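Local atomic coordinates of angiopoietin-related protein 6 (Homo sapiens, PDB entry 6Y43), a protein that probably acts as a secreted angiopoietin-like growth factor, its fibrinogen-like globe domain carrying a calcium ion and likely mediating recognition of partners. Residues Val50-Phe61 against Phe72-Leu81. Residues are numbered along the deposited sequence; the frame is centred on the assembly and turned at random.
With EDO (1,2-ethanediol), chain C.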
# COMPACT_ATOMS: atom_id res chain seq x y z
N VAL A 50 -2.13 -6.11 -5.21
CA VAL A 50 -2.25 -4.71 -4.82
C VAL A 50 -2.94 -4.64 -3.46
O VAL A 50 -4.04 -5.18 -3.29
CB VAL A 50 -3.02 -3.92 -5.88
CG1 VAL A 50 -3.29 -2.49 -5.39
CG2 VAL A 50 -2.24 -3.91 -7.19
N ILE A 51 -2.32 -3.94 -2.51
CA ILE A 51 -2.93 -3.69 -1.20
C ILE A 51 -3.33 -2.25 -0.98
O ILE A 51 -4.06 -1.97 -0.02
CB ILE A 51 -2.03 -4.16 -0.04
CG1 ILE A 51 -0.76 -3.31 0.08
CG2 ILE A 51 -1.66 -5.62 -0.23
CD1 ILE A 51 -0.02 -3.53 1.37
N GLN A 52 -2.94 -1.34 -1.88
CA GLN A 52 -3.26 0.07 -1.78
C GLN A 52 -3.08 0.66 -3.16
O GLN A 52 -2.13 0.29 -3.85
CB GLN A 52 -2.33 0.79 -0.79
CG GLN A 52 -2.74 2.20 -0.53
CD GLN A 52 -1.94 3.23 -1.31
OE1 GLN A 52 -1.19 2.89 -2.23
NE2 GLN A 52 -2.09 4.50 -0.93
N ARG A 53 -4.00 1.54 -3.57
CA ARG A 53 -3.82 2.22 -4.84
C ARG A 53 -4.51 3.57 -4.82
O ARG A 53 -5.66 3.68 -4.37
CB ARG A 53 -4.36 1.40 -6.02
CG ARG A 53 -4.10 2.06 -7.35
CD ARG A 53 -4.29 1.06 -8.50
NE ARG A 53 -5.58 0.41 -8.39
CZ ARG A 53 -5.90 -0.77 -8.92
NH1 ARG A 53 -5.02 -1.45 -9.62
NH2 ARG A 53 -7.10 -1.25 -8.72
N ARG A 54 -3.80 4.58 -5.31
CA ARG A 54 -4.32 5.92 -5.55
C ARG A 54 -4.17 6.28 -7.02
O ARG A 54 -3.12 6.02 -7.61
CB ARG A 54 -3.55 6.97 -4.77
CG ARG A 54 -3.26 6.68 -3.31
CD ARG A 54 -4.54 6.44 -2.55
NE ARG A 54 -5.40 7.62 -2.45
CZ ARG A 54 -5.26 8.59 -1.56
NH1 ARG A 54 -4.26 8.57 -0.70
NH2 ARG A 54 -6.13 9.60 -1.51
N GLN A 55 -5.17 6.95 -7.58
CA GLN A 55 -5.06 7.28 -9.00
C GLN A 55 -6.05 8.34 -9.47
O GLN A 55 -5.87 8.89 -10.57
CB GLN A 55 -5.25 6.02 -9.85
CG GLN A 55 -6.65 5.40 -9.74
CD GLN A 55 -6.77 4.07 -10.46
OE1 GLN A 55 -5.80 3.31 -10.55
NE2 GLN A 55 -7.94 3.79 -11.01
N ASP A 56 -7.08 8.64 -8.69
CA ASP A 56 -8.05 9.61 -9.20
C ASP A 56 -8.89 10.35 -8.16
O ASP A 56 -9.77 11.13 -8.54
CB ASP A 56 -8.98 8.91 -10.20
CG ASP A 56 -9.84 7.82 -9.55
OD1 ASP A 56 -9.90 7.73 -8.31
OD2 ASP A 56 -10.52 7.06 -10.29
N GLY A 57 -8.60 10.17 -6.87
CA GLY A 57 -9.32 10.93 -5.87
C GLY A 57 -10.75 10.50 -5.62
O GLY A 57 -11.51 11.25 -5.00
N SER A 58 -11.13 9.30 -6.05
CA SER A 58 -12.53 8.92 -5.94
C SER A 58 -12.89 8.36 -4.58
O SER A 58 -14.08 8.29 -4.27
CB SER A 58 -12.88 7.88 -7.01
OG SER A 58 -11.98 6.79 -6.99
N VAL A 59 -11.92 7.99 -3.74
CA VAL A 59 -12.18 7.32 -2.48
C VAL A 59 -11.61 8.17 -1.36
O VAL A 59 -10.50 8.67 -1.48
CB VAL A 59 -11.56 5.91 -2.49
CG1 VAL A 59 -11.55 5.28 -1.12
CG2 VAL A 59 -12.28 5.02 -3.50
N ASN A 60 -12.39 8.35 -0.30
CA ASN A 60 -11.94 9.12 0.86
C ASN A 60 -11.02 8.24 1.70
O ASN A 60 -11.47 7.24 2.26
CB ASN A 60 -13.15 9.57 1.67
CG ASN A 60 -12.76 10.36 2.90
OD1 ASN A 60 -13.43 10.28 3.93
ND2 ASN A 60 -11.68 11.10 2.81
N PHE A 61 -9.75 8.62 1.79
CA PHE A 61 -8.78 7.94 2.64
C PHE A 61 -8.67 8.57 4.02
O PHE A 61 -7.97 8.04 4.89
CB PHE A 61 -7.41 7.91 1.97
CG PHE A 61 -7.23 6.77 0.99
CD1 PHE A 61 -7.94 6.73 -0.20
CD2 PHE A 61 -6.37 5.72 1.29
CE1 PHE A 61 -7.79 5.66 -1.09
CE2 PHE A 61 -6.20 4.65 0.40
CZ PHE A 61 -6.91 4.62 -0.76
N PHE A 72 -11.25 -0.63 2.51
CA PHE A 72 -12.25 0.24 1.89
C PHE A 72 -11.89 0.47 0.43
O PHE A 72 -10.78 0.17 -0.02
CB PHE A 72 -12.40 1.57 2.64
CG PHE A 72 -11.13 2.36 2.79
CD1 PHE A 72 -10.72 3.28 1.84
CD2 PHE A 72 -10.36 2.22 3.93
CE1 PHE A 72 -9.57 4.00 2.00
CE2 PHE A 72 -9.20 2.94 4.10
CZ PHE A 72 -8.81 3.84 3.13
N GLY A 73 -12.85 1.02 -0.32
CA GLY A 73 -12.66 1.20 -1.74
C GLY A 73 -13.02 -0.07 -2.49
O GLY A 73 -13.56 -1.02 -1.93
N ARG A 74 -12.72 -0.08 -3.79
CA ARG A 74 -13.06 -1.24 -4.59
C ARG A 74 -11.89 -1.60 -5.49
O ARG A 74 -11.12 -0.73 -5.91
CB ARG A 74 -14.33 -1.06 -5.45
CG ARG A 74 -15.60 -0.91 -4.61
CD ARG A 74 -16.05 -2.13 -3.79
NE ARG A 74 -17.26 -1.71 -3.08
CZ ARG A 74 -17.31 -1.37 -1.79
NH1 ARG A 74 -16.23 -1.49 -1.03
NH2 ARG A 74 -18.48 -0.98 -1.27
N PRO A 75 -11.69 -2.90 -5.72
CA PRO A 75 -10.42 -3.35 -6.32
C PRO A 75 -10.24 -2.97 -7.77
O PRO A 75 -9.12 -3.11 -8.28
CB PRO A 75 -10.48 -4.88 -6.15
CG PRO A 75 -11.94 -5.19 -6.08
CD PRO A 75 -12.58 -4.02 -5.36
N ASP A 76 -11.29 -2.53 -8.47
CA ASP A 76 -11.12 -2.04 -9.83
C ASP A 76 -10.56 -0.62 -9.86
O ASP A 76 -10.23 -0.12 -10.95
CB ASP A 76 -12.44 -2.10 -10.60
CG ASP A 76 -13.55 -1.23 -10.00
OD1 ASP A 76 -13.75 -1.21 -8.76
OD2 ASP A 76 -14.28 -0.57 -10.76
N GLY A 77 -10.39 0.02 -8.71
CA GLY A 77 -10.04 1.43 -8.66
C GLY A 77 -9.15 1.74 -7.48
O GLY A 77 -8.20 0.99 -7.19
N GLU A 78 -9.43 2.83 -6.80
CA GLU A 78 -8.69 3.18 -5.59
C GLU A 78 -9.17 2.31 -4.45
O GLU A 78 -10.37 2.08 -4.28
CB GLU A 78 -8.89 4.65 -5.24
CG GLU A 78 -8.25 5.60 -6.21
CD GLU A 78 -8.19 7.01 -5.63
OE1 GLU A 78 -9.06 7.34 -4.80
OE2 GLU A 78 -7.27 7.77 -5.99
N TYR A 79 -8.22 1.80 -3.66
CA TYR A 79 -8.64 1.03 -2.50
C TYR A 79 -7.51 0.83 -1.52
O TYR A 79 -6.34 1.11 -1.81
CB TYR A 79 -9.24 -0.32 -2.89
CG TYR A 79 -8.31 -1.43 -3.38
CD1 TYR A 79 -7.92 -1.49 -4.71
CD2 TYR A 79 -7.90 -2.45 -2.53
CE1 TYR A 79 -7.14 -2.54 -5.17
CE2 TYR A 79 -7.11 -3.48 -2.99
CZ TYR A 79 -6.75 -3.52 -4.32
OH TYR A 79 -6.00 -4.55 -4.78
N TRP A 80 -7.90 0.35 -0.34
CA TRP A 80 -7.03 -0.07 0.75
C TRP A 80 -7.52 -1.45 1.18
O TRP A 80 -8.66 -1.59 1.63
CB TRP A 80 -7.14 0.91 1.93
CG TRP A 80 -6.43 0.50 3.17
CD1 TRP A 80 -6.99 0.05 4.34
CD2 TRP A 80 -5.01 0.57 3.42
NE1 TRP A 80 -6.01 -0.21 5.27
CE2 TRP A 80 -4.79 0.10 4.72
CE3 TRP A 80 -3.91 0.94 2.63
CZ2 TRP A 80 -3.50 0.03 5.29
CZ3 TRP A 80 -2.64 0.85 3.18
CH2 TRP A 80 -2.45 0.40 4.50
N LEU A 81 -6.67 -2.47 1.03
CA LEU A 81 -7.14 -3.84 1.25
C LEU A 81 -7.56 -4.06 2.69
O LEU A 81 -8.49 -4.84 2.95
CB LEU A 81 -6.06 -4.85 0.85
CG LEU A 81 -6.46 -6.32 0.92
CD1 LEU A 81 -7.67 -6.57 -0.02
CD2 LEU A 81 -5.29 -7.21 0.55
C1 EDO C . -7.22 -0.04 -12.45
O1 EDO C . -8.14 1.05 -12.34
C2 EDO C . -5.88 0.46 -12.96
O2 EDO C . -5.29 1.23 -11.91
O HOH W 1 -8.41 9.31 -3.16
O HOH W 2 -12.10 4.08 -7.30
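Glu78 pushes its carboxylate into the loop that follows strand 48-54 and is held there by backbone N-H groups. Glu78 OE2 takes three: Gln55 N, 2.8 Å away, arrives at its anti lone pair, while Asp56 N and Gly57 N come from above the carboxylate plane. Glu78 OE1 receives Val59 N at 3.1 Å, nearly along its C-O axis, and a water that also joins Arg54 NH2 to Val59 O. The Glu78 side chain runs extended beyond CG (chi2 -166°), which carries the carboxylate to the middle of the loop. Asp56 OD1 accepts from Ser58 N, closing an Asx turn, and also from Ser58 OG.

Backbone pairing is antiparallel: Arg53 and Tyr79 form the hydrogen-bonded pair, and Leu81 N donates to Ile51 O almost straight (170°). The guanidinium of Arg53 lies side-on to Gly77 O, NE and NH2 each 2.9 Å from that oxygen and coplanar with it, and a weak bond runs from NH2 to Pro75 O; Trp38 adds a cation-pi contact. This grips the Arg74-Gly77 type I turn.

Among the aromatic groups, Phe72 turns its edge to the face of Phe61 (centroids 4.8 Å apart, planes at 76°), with Arg54 NE over the opposite face, toward its rim; Arg54 NH1 donates to Gly182 O and Leu180 O. Val59 CG1 meets the Phe72 rim 3.7 Å from CD1, and Gln52 CG sits at the indole edge of Trp80.

The fibrinogen-like domain thus closes this loop around a buried carboxylate, whose N-H donors would be expected to favour its ionised form; Arg54 is near without a salt bridge, and Asp56 would oppose.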